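Uncharacterized protein DUF849 with a TIM barrel fold (Burkholderia xenovorans LB400, PDB 3E49) probably cleaves a beta-keto acid such as 3-keto-5-aminohexanoate, using a zinc ion bound in a TIM barrel. Local coordinates at residues R238-L243 with A274-K279; S261-I264 with E268-E271. All coordinates share one frame; numbering follows the deposited sequence.

Contact 1 of 2, residues R238-L243 with A274-K279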
loop_
_atom_site.group_PDB
_atom_site.type_symbol
_atom_site.label_atom_id
_atom_site.label_comp_id
_atom_site.label_asym_id
_atom_site.label_seq_id
_atom_site.Cartn_x
_atom_site.Cartn_y
_atom_site.Cartn_z
ATOM N N ARG A 238 1.864 -18.869 -14.904
ATOM C CA ARG A 238 3.248 -18.399 -14.764
ATOM C C ARG A 238 3.543 -17.678 -13.453
ATOM O O ARG A 238 4.699 -17.529 -13.073
ATOM C CB ARG A 238 3.641 -17.435 -15.915
ATOM C CG ARG A 238 3.107 -15.999 -15.811
ATOM C CD ARG A 238 3.612 -15.160 -17.000
ATOM N NE ARG A 238 3.037 -13.808 -17.092
ATOM C CZ ARG A 238 3.653 -12.666 -16.775
ATOM N NH1 ARG A 238 4.903 -12.651 -16.333
ATOM N NH2 ARG A 238 3.006 -11.513 -16.917
ATOM N N HIS A 239 2.506 -17.215 -12.767
ATOM C CA HIS A 239 2.651 -16.464 -11.506
ATOM C C HIS A 239 2.756 -17.378 -10.319
ATOM O O HIS A 239 2.987 -16.930 -9.184
ATOM C CB HIS A 239 1.432 -15.571 -11.315
ATOM C CG HIS A 239 1.193 -14.690 -12.494
ATOM N ND1 HIS A 239 2.075 -13.703 -12.835
ATOM C CD2 HIS A 239 0.223 -14.688 -13.435
ATOM C CE1 HIS A 239 1.654 -13.116 -13.943
ATOM N NE2 HIS A 239 0.526 -13.687 -14.324
ATOM N N GLN A 240 2.634 -18.666 -10.590
ATOM C CA GLN A 240 2.665 -19.638 -9.512
ATOM C C GLN A 240 3.890 -19.479 -8.582
ATOM O O GLN A 240 3.767 -19.349 -7.360
ATOM C CB GLN A 240 2.665 -21.040 -10.096
ATOM C CG GLN A 240 2.665 -22.170 -9.013
ATOM C CD GLN A 240 2.658 -23.554 -9.657
ATOM O OE1 GLN A 240 3.710 -24.078 -10.108
ATOM N NE2 GLN A 240 1.464 -24.123 -9.761
ATOM N N ILE A 241 5.076 -19.603 -9.141
ATOM C CA ILE A 241 6.278 -19.566 -8.311
ATOM C C ILE A 241 6.629 -18.165 -7.804
ATOM O O ILE A 241 6.929 -17.992 -6.635
ATOM C CB ILE A 241 7.513 -20.270 -8.977
ATOM C CG1 ILE A 241 7.147 -21.689 -9.397
ATOM C CG2 ILE A 241 8.746 -20.192 -8.003
ATOM C CD1 ILE A 241 6.825 -22.680 -8.183
ATOM N N PRO A 242 6.619 -17.139 -8.667
ATOM C CA PRO A 242 6.927 -15.827 -8.114
ATOM C C PRO A 242 6.056 -15.365 -6.961
ATOM O O PRO A 242 6.546 -14.814 -5.971
ATOM C CB PRO A 242 6.709 -14.873 -9.332
ATOM C CG PRO A 242 6.954 -15.743 -10.527
ATOM C CD PRO A 242 6.424 -17.123 -10.119
ATOM N N LEU A 243 4.750 -15.535 -7.077
ATOM C CA LEU A 243 3.860 -15.086 -6.007
ATOM C C LEU A 243 4.025 -15.969 -4.767
ATOM O O LEU A 243 4.059 -15.476 -3.658
ATOM C CB LEU A 243 2.389 -15.010 -6.505
ATOM C CG LEU A 243 2.082 -13.892 -7.557
ATOM C CD1 LEU A 243 0.579 -13.906 -7.921
ATOM C CD2 LEU A 243 2.477 -12.509 -6.980
ATOM N N ALA A 274 4.755 -33.075 -8.620
ATOM C CA ALA A 274 5.945 -33.118 -7.789
ATOM C C ALA A 274 7.073 -32.205 -8.296
ATOM O O ALA A 274 7.807 -31.623 -7.517
ATOM C CB ALA A 274 6.427 -34.575 -7.625
ATOM N N ALA A 275 7.205 -32.040 -9.598
ATOM C CA ALA A 275 8.214 -31.165 -10.152
ATOM C C ALA A 275 8.015 -29.753 -9.583
ATOM O O ALA A 275 8.986 -29.084 -9.216
ATOM C CB ALA A 275 8.091 -31.138 -11.676
ATOM N N GLN A 276 6.751 -29.325 -9.504
ATOM C CA GLN A 276 6.392 -27.997 -8.983
ATOM C C GLN A 276 6.634 -27.863 -7.493
ATOM O O GLN A 276 7.028 -26.776 -7.024
ATOM C CB GLN A 276 4.945 -27.675 -9.327
ATOM C CG GLN A 276 4.710 -27.462 -10.807
ATOM C CD GLN A 276 3.273 -27.120 -11.129
ATOM O OE1 GLN A 276 2.402 -27.289 -10.289
ATOM N NE2 GLN A 276 3.026 -26.589 -12.333
ATOM N N VAL A 277 6.427 -28.957 -6.739
ATOM C CA VAL A 277 6.714 -28.947 -5.314
ATOM C C VAL A 277 8.218 -28.762 -5.164
ATOM O O VAL A 277 8.694 -28.016 -4.294
ATOM C CB VAL A 277 6.232 -30.248 -4.603
ATOM C CG1 VAL A 277 6.684 -30.272 -3.146
ATOM C CG2 VAL A 277 4.695 -30.420 -4.683
ATOM N N ARG A 278 8.994 -29.445 -5.994
ATOM C CA ARG A 278 10.465 -29.299 -5.921
ATOM C C ARG A 278 10.928 -27.898 -6.254
ATOM O O ARG A 278 11.859 -27.386 -5.645
ATOM C CB ARG A 278 11.174 -30.317 -6.824
ATOM C CG ARG A 278 11.074 -31.746 -6.301
ATOM C CD ARG A 278 11.981 -32.724 -7.042
ATOM N NE ARG A 278 11.601 -32.918 -8.428
ATOM C CZ ARG A 278 10.713 -33.789 -8.864
ATOM N NH1 ARG A 278 10.086 -34.603 -8.021
ATOM N NH2 ARG A 278 10.465 -33.847 -10.162
ATOM N N LYS A 279 10.277 -27.268 -7.211
ATOM C CA LYS A 279 10.672 -25.928 -7.625
ATOM C C LYS A 279 10.459 -24.930 -6.493
ATOM O O LYS A 279 11.360 -24.185 -6.163
ATOM C CB LYS A 279 9.927 -25.506 -8.891
ATOM C CG LYS A 279 10.598 -24.411 -9.720
ATOM C CD LYS A 279 11.926 -24.935 -10.271
ATOM C CE LYS A 279 12.656 -23.935 -11.132
ATOM N NZ LYS A 279 14.138 -24.276 -11.217
#
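Q240 is the first residue of helix 240-248 and reaches across to Q276 on helix 273-286. Its chain is fully extended, with CG anti to the backbone N (chi1 -179°), and this carries the amide out to the neighbouring helix. Q276 is extended too, and the two side chains cross at about a right angle. Their amide planes stand 87° apart, so they do not form a flat, doubly bonded amide pair. One weak hydrogen bond joins them, from Q240 NE2 to Q276 OE1 at 3.3 Å, bent to 141° at the hydrogen. Q240 OE1 sits 3.2 Å from Q276 CD. Q240 OE1 is also 3.4 Å from Q276 NE2, but the angle is too poor for a bond. Both residues are buried, and their amides have further partners. Q276 NE2 is held by the carbonyl oxygens of S261 and W263. G257 N gives a weak bond to Q276 OE1, and G257 O takes a weak one from Q240 NE2.

The two helices pack outside the beta barrel of this TIM-barrel fold. Both glutamines touch V256 on strand 253-256, the barrel strand that follows helix 240-248. Next along the first helix, I241 points at the second helix and makes a loose van der Waals contact. I241 CD1 lies 4.3 Å from K279 CB and equally far from Q276 O. The I241 and K279 CA atoms are 7.8 Å apart. K279 meets the isoleucine with CB. Its chain then leads away, and NZ bonds to Q282 and to the backbone oxygen of E285 in the second subunit, where G286 also packs on I241.

Contact 2 of 2, residues S261-I264 with E268-E271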
loop_
_atom_site.group_PDB
_atom_site.type_symbol
_atom_site.label_atom_id
_atom_site.label_comp_id
_atom_site.label_asym_id
_atom_site.label_seq_id
_atom_site.Cartn_x
_atom_site.Cartn_y
_atom_site.Cartn_z
ATOM N N SER A 261 -1.330 -24.385 -12.587
ATOM C CA SER A 261 -0.374 -24.067 -13.641
ATOM C C SER A 261 0.064 -25.322 -14.349
ATOM O O SER A 261 0.416 -26.311 -13.705
ATOM C CB SER A 261 0.896 -23.409 -13.110
ATOM O OG SER A 261 1.758 -23.094 -14.220
ATOM N N LEU A 262 0.107 -25.276 -15.675
ATOM C CA LEU A 262 0.575 -26.421 -16.447
ATOM C C LEU A 262 2.095 -26.421 -16.650
ATOM O O LEU A 262 2.660 -27.445 -17.064
ATOM C CB LEU A 262 -0.138 -26.464 -17.803
ATOM C CG LEU A 262 -1.633 -26.776 -17.815
ATOM C CD1 LEU A 262 -2.161 -26.880 -19.164
ATOM C CD2 LEU A 262 -1.867 -28.114 -17.111
ATOM N N TRP A 263 2.757 -25.337 -16.234
ATOM C CA TRP A 263 4.187 -25.095 -16.508
ATOM C C TRP A 263 5.161 -25.279 -15.379
ATOM O O TRP A 263 4.826 -25.129 -14.222
ATOM C CB TRP A 263 4.384 -23.637 -17.000
ATOM C CG TRP A 263 3.323 -23.247 -17.882
ATOM C CD1 TRP A 263 2.167 -22.586 -17.541
ATOM C CD2 TRP A 263 3.228 -23.539 -19.277
ATOM N NE1 TRP A 263 1.365 -22.451 -18.647
ATOM C CE2 TRP A 263 1.988 -23.031 -19.725
ATOM C CE3 TRP A 263 4.074 -24.175 -20.191
ATOM C CZ2 TRP A 263 1.573 -23.137 -21.055
ATOM C CZ3 TRP A 263 3.667 -24.291 -21.502
ATOM C CH2 TRP A 263 2.430 -23.760 -21.933
ATOM N N ILE A 264 6.405 -25.580 -15.747
ATOM C CA ILE A 264 7.469 -25.745 -14.783
ATOM C C ILE A 264 8.513 -24.690 -14.988
ATOM O O ILE A 264 9.321 -24.427 -14.120
ATOM C CB ILE A 264 8.097 -27.138 -14.841
ATOM C CG1 ILE A 264 9.011 -27.370 -13.626
ATOM C CG2 ILE A 264 8.838 -27.360 -16.184
ATOM C CD1 ILE A 264 8.311 -27.318 -12.278
ATOM N N GLU A 268 7.691 -24.535 -20.843
ATOM C CA GLU A 268 8.044 -25.907 -20.589
ATOM C C GLU A 268 6.956 -26.481 -19.681
ATOM O O GLU A 268 6.712 -25.970 -18.592
ATOM C CB GLU A 268 9.407 -25.912 -19.938
ATOM C CG GLU A 268 10.092 -27.220 -19.872
ATOM C CD GLU A 268 11.443 -27.133 -19.144
ATOM O OE1 GLU A 268 12.104 -26.046 -19.174
ATOM O OE2 GLU A 268 11.834 -28.174 -18.549
ATOM N N LEU A 269 6.248 -27.486 -20.174
ATOM C CA LEU A 269 5.200 -28.102 -19.401
ATOM C C LEU A 269 5.784 -28.877 -18.221
ATOM O O LEU A 269 6.833 -29.524 -18.339
ATOM C CB LEU A 269 4.380 -29.064 -20.268
ATOM C CG LEU A 269 3.533 -28.482 -21.393
ATOM C CD1 LEU A 269 3.008 -29.606 -22.219
ATOM C CD2 LEU A 269 2.393 -27.629 -20.889
ATOM N N ALA A 270 5.102 -28.780 -17.086
ATOM C CA ALA A 270 5.445 -29.548 -15.903
ATOM C C ALA A 270 5.079 -31.012 -16.159
ATOM O O ALA A 270 3.929 -31.314 -16.507
ATOM C CB ALA A 270 4.699 -29.020 -14.683
ATOM N N GLU A 271 6.043 -31.914 -15.983
ATOM C CA GLU A 271 5.772 -33.338 -16.207
ATOM C C GLU A 271 5.004 -33.967 -15.053
ATOM O O GLU A 271 4.226 -34.908 -15.244
ATOM C CB GLU A 271 7.065 -34.111 -16.476
ATOM C CG GLU A 271 7.741 -33.630 -17.749
ATOM C CD GLU A 271 8.930 -34.482 -18.140
ATOM O OE1 GLU A 271 9.258 -35.432 -17.401
ATOM O OE2 GLU A 271 9.522 -34.191 -19.195
HETATM O O HOH W 1 1.713 -30.005 -17.651
#
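The indole of W263 carries the methyl CD2 of L269 over one face. L269 CD2 makes a CH-pi contact, 4.0 Å from the centroid of the W263 six-membered ring and 26° off its normal. At the edge, near the ring plane, lies the backbone oxygen of E268, with E268 O 3.6 Å from W263 CE3. The segments are joined by a short antiparallel beta bridge, in the region after barrel strand 253-256 of the TIM barrel. W263 and L269 are its non-hydrogen-bonded pair, flanked by two backbone bonds: A270 N to L262 O at 2.8 Å and I264 N to E268 O at 2.9 Å. The side chains of W263 and L269 diverge at CB, but the leucine turns its CG beside its own backbone N (chi1 -67°), and CD2 comes back to the ring.

I264 CG2 lies alongside the extended E268 chain, 3.9 Å from each of E268 CG, CD and OE2. I264 CB packs 3.9 Å from A270 CB, and both residues also touch Q276 of helix 273-286. Within 261-264, S261 OG accepts from W263 N in an ST turn. A water donates to both L262 O and A270 O, bridging the two carbonyls at 2.8 Å each.

Overall arrangement
The centres of contacts 1 and 2 are about 9 Å apart. Contact 2 is nested in the chain between the two helices of contact 1, and its strand 268-269 is followed by helix 273-286. Q276 belongs to contact 1 but bonds contact 2: Q276 NE2 is 3.0 Å from both S261 O and W263 O. Packing adds to this, with A275 O 3.6 Å from I264 CD1. In sequence, the zinc ligand E259 lies between strand 253-256 and contact 2. The side chains of Q240 and L262 are each about 8 Å from that of E259. The same two side chains are about 12 Å and about 13 Å from the zinc ion, so both contacts lie beyond the first shell of the metal.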